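Local coordinates for glycosyl hydrolase family 2, TIM barrel domain protein (Faecalibacterium prausnitzii A2-165, PDB 6ED2) that probably hydrolyses beta-glucuronides, a reaction by which gut microbial beta-glucuronidases can release drugs from their glucuronic acid conjugates, at residues Thr336-Arg339 / Asp340-Met344; Asp481-Lys484 / Gly485-Phe488; Asn558-Leu561 / Glu562-Ala566; Tyr613-Arg616 / Lys617-Thr621. One frame throughout, in Å; residues are numbered along the deposited sequence.

All four contacts are local, each joining residues a few positions apart in the TIM barrel domain. Contacts 1, 3 and 4 lie on outer helices of the barrel, whereas contact 2 is a surface turn in the loop joining strands 470-474 and 492-495. Contact 1 is the most buried, its charged side chains being covered partly by other subunits. Contacts 3 and 4 touch, with L561 and H565 of helix 554-570 packed against F615 of helix 610-621. Helix 334-347, which carries contact 1, also borders helix 610-621. Threonine hydroxyls bonded to helix carbonyls recur in contacts 3 and 4; contact 1 relies on a salt bridge and apolar packing, and contact 2 on a serine hydroxyl and waters.

Contact 1. Residues Thr336-Arg339 / Asp340-Met344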
loop_
_atom_site.group_PDB
_atom_site.type_symbol
_atom_site.label_atom_id
_atom_site.label_comp_id
_atom_site.label_asym_id
_atom_site.label_seq_id
_atom_site.Cartn_x
_atom_site.Cartn_y
_atom_site.Cartn_z
ATOM N N THR A 336 -11.812 8.463 -19.204
ATOM C CA THR A 336 -11.308 7.116 -18.926
ATOM C C THR A 336 -11.110 6.327 -20.216
ATOM O O THR A 336 -10.114 5.604 -20.362
ATOM C CB THR A 336 -12.260 6.362 -17.998
ATOM O OG1 THR A 336 -12.504 7.130 -16.819
ATOM C CG2 THR A 336 -11.657 5.023 -17.613
ATOM N N VAL A 337 -12.044 6.468 -21.170
ATOM C CA VAL A 337 -11.934 5.752 -22.440
ATOM C C VAL A 337 -10.679 6.180 -23.194
ATOM O O VAL A 337 -9.923 5.340 -23.709
ATOM C CB VAL A 337 -13.203 5.961 -23.288
ATOM C CG1 VAL A 337 -13.018 5.353 -24.667
ATOM C CG2 VAL A 337 -14.431 5.341 -22.586
ATOM N N LYS A 338 -10.434 7.494 -23.269
ATOM C CA LYS A 338 -9.230 7.984 -23.935
ATOM C C LYS A 338 -7.981 7.443 -23.255
ATOM O O LYS A 338 -7.075 6.922 -23.910
ATOM C CB LYS A 338 -9.219 9.515 -23.942
ATOM C CG LYS A 338 -7.940 10.144 -24.511
ATOM C CD LYS A 338 -7.903 10.032 -26.025
ATOM C CE LYS A 338 -6.544 10.368 -26.569
ATOM N NZ LYS A 338 -6.491 10.221 -28.036
ATOM N N ARG A 339 -7.918 7.557 -21.930
ATOM C CA ARG A 339 -6.768 7.042 -21.193
ATOM C C ARG A 339 -6.578 5.545 -21.443
ATOM O O ARG A 339 -5.449 5.078 -21.632
ATOM C CB ARG A 339 -6.951 7.334 -19.699
ATOM C CG ARG A 339 -5.956 6.650 -18.776
ATOM C CD ARG A 339 -4.573 7.276 -18.854
ATOM N NE ARG A 339 -3.707 6.725 -17.810
ATOM C CZ ARG A 339 -2.406 6.979 -17.701
ATOM N NH1 ARG A 339 -1.811 7.776 -18.577
ATOM N NH2 ARG A 339 -1.700 6.435 -16.717
ATOM N N ASP A 340 -7.673 4.780 -21.470
ATOM C CA ASP A 340 -7.550 3.331 -21.671
ATOM C C ASP A 340 -6.944 3.015 -23.039
ATOM O O ASP A 340 -6.041 2.173 -23.151
ATOM C CB ASP A 340 -8.914 2.647 -21.500
ATOM C CG ASP A 340 -9.402 2.645 -20.040
ATOM O OD1 ASP A 340 -8.664 3.137 -19.151
ATOM O OD2 ASP A 340 -10.525 2.158 -19.764
ATOM N N PHE A 341 -7.384 3.718 -24.086
ATOM C CA PHE A 341 -6.769 3.524 -25.395
ATOM C C PHE A 341 -5.307 3.978 -25.417
ATOM O O PHE A 341 -4.456 3.303 -26.022
ATOM C CB PHE A 341 -7.603 4.219 -26.470
ATOM C CG PHE A 341 -8.767 3.373 -26.943
ATOM C CD1 PHE A 341 -8.622 2.506 -28.031
ATOM C CD2 PHE A 341 -9.982 3.399 -26.266
ATOM C CE1 PHE A 341 -9.681 1.711 -28.457
ATOM C CE2 PHE A 341 -11.049 2.606 -26.686
ATOM C CZ PHE A 341 -10.899 1.760 -27.783
ATOM N N GLU A 342 -4.985 5.106 -24.767
ATOM C CA GLU A 342 -3.581 5.502 -24.676
ATOM C C GLU A 342 -2.745 4.408 -24.005
ATOM O O GLU A 342 -1.615 4.133 -24.430
ATOM C CB GLU A 342 -3.439 6.835 -23.927
ATOM C CG GLU A 342 -4.014 8.042 -24.684
ATOM C CD GLU A 342 -3.493 8.145 -26.120
ATOM O OE1 GLU A 342 -2.311 8.528 -26.304
ATOM O OE2 GLU A 342 -4.258 7.816 -27.064
ATOM N N LEU A 343 -3.287 3.778 -22.962
ATOM C CA LEU A 343 -2.604 2.661 -22.308
ATOM C C LEU A 343 -2.521 1.434 -23.218
ATOM O O LEU A 343 -1.484 0.763 -23.273
ATOM C CB LEU A 343 -3.327 2.292 -21.012
ATOM C CG LEU A 343 -3.277 3.310 -19.867
ATOM C CD1 LEU A 343 -4.186 2.869 -18.732
ATOM C CD2 LEU A 343 -1.836 3.481 -19.384
ATOM N N MET A 344 -3.598 1.109 -23.927
ATOM C CA MET A 344 -3.528 -0.054 -24.803
ATOM C C MET A 344 -2.570 0.186 -25.958
ATOM O O MET A 344 -1.876 -0.746 -26.383
ATOM C CB MET A 344 -4.923 -0.429 -25.308
ATOM C CG MET A 344 -5.824 -0.995 -24.213
ATOM S SD MET A 344 -7.376 -1.673 -24.839
ATOM C CE MET A 344 -8.138 -0.278 -25.675
HETATM O O HOH W 1 -6.949 7.627 -28.264
HETATM O O HOH W 2 -3.748 10.439 -28.598
#
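K338 and E342, one helical turn apart, carry the charged part of this contact. The lysine chain leaves the helix and bends at its second torsion (chi2 75°), which carries its amino group over to the glutamate. NZ of K338 stands 3.4 Å from OE2 of E342, a salt bridge whose direct hydrogen bond is weak. Two waters bridge the same pair of atoms, each accepting from NZ and donating to OE2, though the second of these donations is weak. Both ends have further partners: NZ of K338 bonds to the S70 carbonyl of a second subunit, and OE2 of E342 pairs with K345.

Apolar packing joins V337 and F341, which run along the same flank of the helix, with CG1 of V337 3.9 Å from CE2 of F341.

Flat groups are met at edge and face. The V337 carbonyl oxygen lies at the F341 ring edge, in plane, 3.2 Å from CD2, while CE of M344 sits over the centre of one face. Arginine brings a flat face as well as charge: CD2 of L343 rests 3.9 Å above the plane of the R339 guanidinium, whose N-H groups reach the carbonyl of R606 in the same chain and that of L547 of a third subunit.

Routine backbone bonds join the turns, such as E342 N to K338 O at 2.9 Å. Beside them D340 runs alongside T336, and its carboxylate pairs with R321 and R606.

Helix 334-347 connects the parallel strands 312-320 and 351-353 in a beta-alpha-beta unit, and V337 and F341 face helix 361-370.

Contact 2. Residues Asp481-Lys484 / Gly485-Phe488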
loop_
_atom_site.group_PDB
_atom_site.type_symbol
_atom_site.label_atom_id
_atom_site.label_comp_id
_atom_site.label_asym_id
_atom_site.label_seq_id
_atom_site.Cartn_x
_atom_site.Cartn_y
_atom_site.Cartn_z
ATOM N N ASP A 481 -12.444 -33.153 -25.207
ATOM C CA ASP A 481 -13.152 -34.392 -25.465
ATOM C C ASP A 481 -14.532 -34.435 -24.827
ATOM O O ASP A 481 -15.303 -35.348 -25.131
ATOM C CB ASP A 481 -12.311 -35.584 -24.966
ATOM C CG ASP A 481 -11.667 -35.329 -23.577
ATOM O OD1 ASP A 481 -11.860 -36.182 -22.675
ATOM O OD2 ASP A 481 -10.954 -34.299 -23.380
ATOM N N THR A 482 -14.866 -33.478 -23.955
ATOM C CA THR A 482 -16.182 -33.454 -23.330
ATOM C C THR A 482 -17.045 -32.262 -23.738
ATOM O O THR A 482 -18.261 -32.300 -23.520
ATOM C CB THR A 482 -16.057 -33.473 -21.795
ATOM O OG1 THR A 482 -15.465 -32.252 -21.335
ATOM C CG2 THR A 482 -15.195 -34.649 -21.320
ATOM N N SER A 483 -16.464 -31.210 -24.314
ATOM C CA SER A 483 -17.248 -30.037 -24.685
ATOM C C SER A 483 -18.181 -30.379 -25.840
ATOM O O SER A 483 -17.723 -30.761 -26.927
ATOM C CB SER A 483 -16.340 -28.874 -25.083
ATOM O OG SER A 483 -17.109 -27.849 -25.706
ATOM N N LYS A 484 -19.488 -30.235 -25.609
ATOM C CA LYS A 484 -20.469 -30.386 -26.673
ATOM C C LYS A 484 -20.608 -29.141 -27.533
ATOM O O LYS A 484 -21.269 -29.197 -28.577
ATOM C CB LYS A 484 -21.829 -30.737 -26.096
ATOM C CG LYS A 484 -21.829 -32.036 -25.304
ATOM C CD LYS A 484 -23.110 -32.145 -24.492
ATOM C CE LYS A 484 -23.592 -33.566 -24.439
ATOM N NZ LYS A 484 -22.735 -34.363 -23.530
ATOM N N GLY A 485 -20.020 -28.021 -27.120
ATOM C CA GLY A 485 -20.221 -26.801 -27.863
ATOM C C GLY A 485 -19.071 -26.415 -28.762
ATOM O O GLY A 485 -19.281 -25.654 -29.711
ATOM N N GLN A 486 -17.855 -26.919 -28.499
ATOM C CA GLN A 486 -16.699 -26.367 -29.204
ATOM C C GLN A 486 -16.814 -26.531 -30.712
ATOM O O GLN A 486 -16.300 -25.688 -31.463
ATOM C CB GLN A 486 -15.394 -26.988 -28.699
ATOM C CG GLN A 486 -15.278 -28.488 -28.898
ATOM C CD GLN A 486 -14.690 -28.858 -30.250
ATOM O OE1 GLN A 486 -14.124 -28.011 -30.951
ATOM N NE2 GLN A 486 -14.846 -30.126 -30.641
ATOM N N ARG A 487 -17.490 -27.588 -31.187
ATOM C CA ARG A 487 -17.526 -27.833 -32.631
ATOM C C ARG A 487 -18.255 -26.730 -33.398
ATOM O O ARG A 487 -18.037 -26.592 -34.608
ATOM C CB ARG A 487 -18.159 -29.202 -32.932
ATOM C CG ARG A 487 -19.654 -29.327 -32.670
ATOM C CD ARG A 487 -20.198 -30.672 -33.210
ATOM N NE ARG A 487 -21.564 -30.967 -32.752
ATOM C CZ ARG A 487 -22.660 -30.666 -33.455
ATOM N NH1 ARG A 487 -22.549 -30.073 -34.638
ATOM N NH2 ARG A 487 -23.861 -30.957 -32.983
ATOM N N PHE A 488 -19.075 -25.911 -32.718
ATOM C CA PHE A 488 -19.790 -24.827 -33.398
ATOM C C PHE A 488 -18.920 -23.605 -33.662
ATOM O O PHE A 488 -19.269 -22.791 -34.520
ATOM C CB PHE A 488 -20.998 -24.391 -32.583
ATOM C CG PHE A 488 -22.042 -25.437 -32.463
ATOM C CD1 PHE A 488 -22.976 -25.611 -33.472
ATOM C CD2 PHE A 488 -22.080 -26.268 -31.353
ATOM C CE1 PHE A 488 -23.949 -26.583 -33.367
ATOM C CE2 PHE A 488 -23.048 -27.240 -31.238
ATOM C CZ PHE A 488 -23.985 -27.402 -32.250
HETATM O O HOH W 3 -18.118 -30.168 -29.584
HETATM O O HOH W 4 -15.579 -31.801 -27.937
HETATM O O HOH W 5 -21.647 -31.528 -29.940
#
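S483 sets its OG opposite the backbone N across the CA-CB bond (chi1 168°), which points the hydroxyl forward along the chain, toward the N-H groups of G485 and Q486. The hydroxyl oxygen accepts from both: Q486 N lies 3.0 Å from S483 OG and G485 N lies 3.2 Å from it. Both bonds are bent, at 137° and 139°, as expected when one small acceptor is shared by neighbouring amides. This is an ST turn, and it leads directly into the 3-10 segment 486-488.

Around it, CB of Q486 packs 3.6 Å from S483 OG, and the glutamine amide oxygen bonds to R529. The K484 carbonyl oxygen lies near the plane of the F488 ring, at its edge, 3.8 Å from CE2. The tip of that ring, CZ, covers one face of the R487 guanidinium near its rim.

Water completes the turn. The S483 carbonyl takes bonds from two waters, one of which accepts from R487 N and the other from Q486 NE2; a third links the K484 carbonyl to R487 NE. Serine works here because its short hydroxyl can accept two amide hydrogen bonds, while solvent serves the adjoining carbonyls, a division of labour fitting a turn at the protein surface.

Contact 3. Residues Asn558-Leu561 / Glu562-Ala566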
loop_
_atom_site.group_PDB
_atom_site.type_symbol
_atom_site.label_atom_id
_atom_site.label_comp_id
_atom_site.label_asym_id
_atom_site.label_seq_id
_atom_site.Cartn_x
_atom_site.Cartn_y
_atom_site.Cartn_z
ATOM N N ASN A 558 4.402 -12.458 -12.716
ATOM C CA ASN A 558 5.381 -12.511 -13.802
ATOM C C ASN A 558 5.817 -13.944 -14.102
ATOM O O ASN A 558 6.008 -14.309 -15.271
ATOM C CB ASN A 558 6.597 -11.642 -13.476
ATOM C CG ASN A 558 6.415 -10.169 -13.912
ATOM O OD1 ASN A 558 5.298 -9.704 -14.209
ATOM N ND2 ASN A 558 7.523 -9.434 -13.949
ATOM N N GLU A 559 5.996 -14.771 -13.058
ATOM C CA GLU A 559 6.402 -16.161 -13.263
ATOM C C GLU A 559 5.305 -16.942 -13.964
ATOM O O GLU A 559 5.575 -17.721 -14.885
ATOM C CB GLU A 559 6.752 -16.824 -11.923
ATOM C CG GLU A 559 8.113 -16.429 -11.384
ATOM C CD GLU A 559 8.215 -16.523 -9.865
ATOM O OE1 GLU A 559 7.419 -17.270 -9.246
ATOM O OE2 GLU A 559 9.073 -15.808 -9.289
ATOM N N TYR A 560 4.061 -16.725 -13.542
ATOM C CA TYR A 560 2.922 -17.397 -14.154
ATOM C C TYR A 560 2.779 -16.994 -15.613
ATOM O O TYR A 560 2.541 -17.847 -16.479
ATOM C CB TYR A 560 1.660 -17.063 -13.355
ATOM C CG TYR A 560 0.361 -17.310 -14.067
ATOM C CD1 TYR A 560 -0.388 -18.460 -13.798
ATOM C CD2 TYR A 560 -0.143 -16.388 -14.992
ATOM C CE1 TYR A 560 -1.590 -18.693 -14.431
ATOM C CE2 TYR A 560 -1.348 -16.625 -15.655
ATOM C CZ TYR A 560 -2.067 -17.783 -15.365
ATOM O OH TYR A 560 -3.269 -18.032 -15.989
ATOM N N LEU A 561 2.941 -15.699 -15.909
ATOM C CA LEU A 561 2.795 -15.235 -17.285
ATOM C C LEU A 561 3.872 -15.828 -18.183
ATOM O O LEU A 561 3.592 -16.209 -19.325
ATOM C CB LEU A 561 2.833 -13.705 -17.345
ATOM C CG LEU A 561 1.638 -12.984 -16.708
ATOM C CD1 LEU A 561 1.837 -11.443 -16.645
ATOM C CD2 LEU A 561 0.353 -13.337 -17.456
ATOM N N GLU A 562 5.110 -15.906 -17.687
ATOM C CA GLU A 562 6.185 -16.458 -18.498
ATOM C C GLU A 562 5.943 -17.931 -18.785
ATOM O O GLU A 562 6.162 -18.397 -19.910
ATOM C CB GLU A 562 7.529 -16.258 -17.800
ATOM C CG GLU A 562 7.938 -14.783 -17.708
ATOM C CD GLU A 562 9.408 -14.579 -17.383
ATOM O OE1 GLU A 562 10.132 -15.590 -17.216
ATOM O OE2 GLU A 562 9.835 -13.404 -17.306
ATOM N N MET A 563 5.496 -18.683 -17.777
ATOM C CA MET A 563 5.154 -20.080 -18.018
ATOM C C MET A 563 4.013 -20.183 -19.019
ATOM O O MET A 563 4.103 -20.923 -20.011
ATOM C CB MET A 563 4.791 -20.771 -16.708
ATOM C CG MET A 563 4.447 -22.247 -16.893
ATOM S SD MET A 563 2.711 -22.541 -17.343
ATOM C CE MET A 563 1.869 -22.159 -15.822
ATOM N N THR A 564 2.940 -19.413 -18.783
ATOM C CA THR A 564 1.761 -19.460 -19.639
ATOM C C THR A 564 2.117 -19.143 -21.088
ATOM O O THR A 564 1.694 -19.854 -22.011
ATOM C CB THR A 564 0.700 -18.494 -19.096
ATOM O OG1 THR A 564 0.396 -18.841 -17.739
ATOM C CG2 THR A 564 -0.606 -18.572 -19.903
ATOM N N HIS A 565 2.938 -18.120 -21.308
ATOM C CA HIS A 565 3.263 -17.742 -22.680
ATOM C C HIS A 565 4.150 -18.781 -23.349
ATOM O O HIS A 565 4.068 -18.969 -24.568
ATOM C CB HIS A 565 3.935 -16.362 -22.705
ATOM C CG HIS A 565 3.015 -15.244 -22.318
ATOM N ND1 HIS A 565 3.449 -14.107 -21.676
ATOM C CD2 HIS A 565 1.677 -15.099 -22.476
ATOM C CE1 HIS A 565 2.420 -13.307 -21.461
ATOM N NE2 HIS A 565 1.332 -13.887 -21.934
ATOM N N ALA A 566 5.001 -19.460 -22.575
ATOM C CA ALA A 566 5.795 -20.545 -23.136
ATOM C C ALA A 566 4.898 -21.670 -23.636
ATOM O O ALA A 566 5.149 -22.246 -24.698
ATOM C CB ALA A 566 6.799 -21.057 -22.104
#
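Y560 and T564 make the tight side of this contact. The threonine hydroxyl lies beside its own backbone N (chi1 -57°), and from there OG1 donates to the carbonyl oxygen of Y560 over 2.7 Å, coming in 42° above the carbonyl plane. The same oxygen also takes the routine helical bond from T564 N at 2.8 Å, so two donors grip it. OG1 sits, besides, over the centre of one face of the Y560 ring, 3.4 Å above its plane. A threonine is apt at this buried position because its hydroxyl finds a partner within the helix, while the side chain also touches Y536 and F515; the tyrosine hydroxyl reaches the G537 amide.

H565 packs on the carbonyl of L561 and not on its side chain. The imidazole lies with one face over the L561 carbonyl oxygen, which is 3.0 Å from the ring plane and offset toward the rim, and the ring's NE2 bonds to the Y536 hydroxyl.

Helix 554-570 links strands 531-535 and 574-580 of the TIM barrel in a beta-alpha-beta unit. M563 and T564 meet helix 508-525, whereas L561 and H565 meet helix 610-621.

The solvent side belongs to E562, which is exposed. It still touches the helix by its aliphatic CG, 3.1 Å from the N558 carbonyl oxygen, but beyond CG the chain is extended and carries the carboxylate onward, a natural course for a charged group next to solvent. E559 is partly exposed as well, and its carboxylate bonds to S549.

Contact 4. Residues Tyr613-Arg616 / Lys617-Thr621; sequences YLFR and KRWTT
F615 and W619 meet one turn apart on helix 610-621, the helix that follows strand 574-580 and completes the outer layer of the TIM barrel. Their side chains run alongside each other on one flank of the helix. The ring of F615 and the six-membered ring of W619 have centroids 4.6 Å apart, with planes at 43°, an oblique pairing. CB of F615 stands over the indole face, 4.1 Å from the centroid of that ring in a CH-pi contact, and CD1 of F615 comes within 3.3 Å of CZ2 of W619. Tryptophan fits this buried side because its broad indole offers a face on which CB and CD1 of F615 rest. In the same first shell, T620 places OG1 between its backbone N and carbonyl carbon (chi1 66°), and R616 O accepts from both T620 N and T620 OG1, the latter at 2.6 Å.

Next outward, other residues fix the indole. Its NE1 donates to E577 on strand 574-580, and F319 on strand 312-320 meets the ring edge-to-face. R618, its chain extended, sends its guanidinium to E577 and D569, so that E577 receives both the arginine and the tryptophan. I347 of helix 334-347 covers F615, R616 and W619 together. Further out, R616 makes a cation-pi contact with W346, and Y613 OH bonds to E555 of a third subunit.

On the exposed side T621 also turns its hydroxyl back onto the helix, but from a different rotamer than T620, its OG1 donating to K617 O over 2.6 Å.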
loop_
_atom_site.group_PDB
_atom_site.type_symbol
_atom_site.label_atom_id
_atom_site.label_comp_id
_atom_site.label_asym_id
_atom_site.label_seq_id
_atom_site.Cartn_x
_atom_site.Cartn_y
_atom_site.Cartn_z
ATOM N N TYR A 613 4.662 -4.088 -17.852
ATOM C CA TYR A 613 5.969 -3.988 -18.503
ATOM C C TYR A 613 6.390 -5.307 -19.151
ATOM O O TYR A 613 7.014 -5.303 -20.223
ATOM C CB TYR A 613 7.003 -3.485 -17.482
ATOM C CG TYR A 613 6.703 -2.040 -17.122
ATOM C CD1 TYR A 613 7.088 -0.992 -17.971
ATOM C CD2 TYR A 613 5.972 -1.725 -15.984
ATOM C CE1 TYR A 613 6.774 0.331 -17.673
ATOM C CE2 TYR A 613 5.648 -0.412 -15.680
ATOM C CZ TYR A 613 6.056 0.608 -16.521
ATOM O OH TYR A 613 5.734 1.910 -16.208
ATOM N N LEU A 614 6.027 -6.443 -18.549
ATOM C CA LEU A 614 6.235 -7.716 -19.229
ATOM C C LEU A 614 5.480 -7.746 -20.557
ATOM O O LEU A 614 6.054 -8.075 -21.603
ATOM C CB LEU A 614 5.815 -8.869 -18.319
ATOM C CG LEU A 614 6.012 -10.317 -18.793
ATOM C CD1 LEU A 614 6.056 -11.257 -17.588
ATOM C CD2 LEU A 614 4.882 -10.732 -19.725
ATOM N N PHE A 615 4.200 -7.358 -20.543
ATOM C CA PHE A 615 3.410 -7.440 -21.766
ATOM C C PHE A 615 3.885 -6.434 -22.799
ATOM O O PHE A 615 3.892 -6.735 -23.998
ATOM C CB PHE A 615 1.927 -7.231 -21.469
ATOM C CG PHE A 615 1.211 -8.486 -21.058
ATOM C CD1 PHE A 615 1.025 -9.526 -21.966
ATOM C CD2 PHE A 615 0.735 -8.637 -19.757
ATOM C CE1 PHE A 615 0.360 -10.698 -21.585
ATOM C CE2 PHE A 615 0.064 -9.810 -19.366
ATOM C CZ PHE A 615 -0.114 -10.834 -20.281
ATOM N N ARG A 616 4.284 -5.236 -22.357
ATOM C CA ARG A 616 4.737 -4.218 -23.301
ATOM C C ARG A 616 5.958 -4.698 -24.070
ATOM O O ARG A 616 6.039 -4.548 -25.295
ATOM C CB ARG A 616 5.056 -2.908 -22.569
ATOM C CG ARG A 616 5.645 -1.845 -23.473
ATOM C CD ARG A 616 5.683 -0.498 -22.790
ATOM N NE ARG A 616 5.730 0.588 -23.764
ATOM C CZ ARG A 616 6.733 1.462 -23.858
ATOM N NH1 ARG A 616 7.773 1.386 -23.032
ATOM N NH2 ARG A 616 6.692 2.416 -24.777
ATOM N N LYS A 617 6.938 -5.259 -23.358
ATOM C CA LYS A 617 8.115 -5.779 -24.038
ATOM C C LYS A 617 7.742 -6.921 -24.973
ATOM O O LYS A 617 8.216 -6.980 -26.114
ATOM C CB LYS A 617 9.162 -6.230 -23.023
ATOM C CG LYS A 617 10.369 -6.909 -23.689
ATOM C CD LYS A 617 11.526 -7.124 -22.700
ATOM C CE LYS A 617 12.572 -8.128 -23.209
ATOM N NZ LYS A 617 13.377 -8.713 -22.076
ATOM N N ARG A 618 6.883 -7.833 -24.516
ATOM C CA ARG A 618 6.505 -8.963 -25.359
ATOM C C ARG A 618 5.691 -8.508 -26.570
ATOM O O ARG A 618 6.024 -8.838 -27.715
ATOM C CB ARG A 618 5.726 -9.995 -24.535
ATOM C CG ARG A 618 5.179 -11.167 -25.353
ATOM C CD ARG A 618 4.497 -12.202 -24.446
ATOM N NE ARG A 618 3.666 -13.129 -25.203
ATOM C CZ ARG A 618 4.124 -14.245 -25.773
ATOM N NH1 ARG A 618 5.411 -14.572 -25.666
ATOM N NH2 ARG A 618 3.297 -15.037 -26.450
ATOM N N TRP A 619 4.633 -7.727 -26.336
ATOM C CA TRP A 619 3.677 -7.436 -27.399
ATOM C C TRP A 619 4.269 -6.524 -28.464
ATOM O O TRP A 619 3.894 -6.631 -29.634
ATOM C CB TRP A 619 2.415 -6.815 -26.808
ATOM C CG TRP A 619 1.508 -7.823 -26.176
ATOM C CD1 TRP A 619 1.604 -9.185 -26.262
ATOM C CD2 TRP A 619 0.363 -7.552 -25.367
ATOM N NE1 TRP A 619 0.584 -9.781 -25.551
ATOM C CE2 TRP A 619 -0.193 -8.796 -24.997
ATOM C CE3 TRP A 619 -0.252 -6.373 -24.915
ATOM C CZ2 TRP A 619 -1.336 -8.896 -24.201
ATOM C CZ3 TRP A 619 -1.376 -6.479 -24.123
ATOM C CH2 TRP A 619 -1.900 -7.733 -23.769
ATOM N N THR A 620 5.168 -5.614 -28.084
ATOM C CA THR A 620 5.840 -4.763 -29.059
ATOM C C THR A 620 7.027 -5.450 -29.710
ATOM O O THR A 620 7.526 -4.954 -30.719
ATOM C CB THR A 620 6.317 -3.451 -28.416
ATOM O OG1 THR A 620 7.335 -3.733 -27.451
ATOM C CG2 THR A 620 5.149 -2.705 -27.749
ATOM N N THR A 621 7.485 -6.568 -29.159
ATOM C CA THR A 621 8.537 -7.355 -29.787
ATOM C C THR A 621 7.982 -8.398 -30.754
ATOM O O THR A 621 8.562 -8.611 -31.824
ATOM C CB THR A 621 9.391 -8.034 -28.709
ATOM O OG1 THR A 621 10.091 -7.029 -27.970
ATOM C CG2 THR A 621 10.395 -8.986 -29.329
#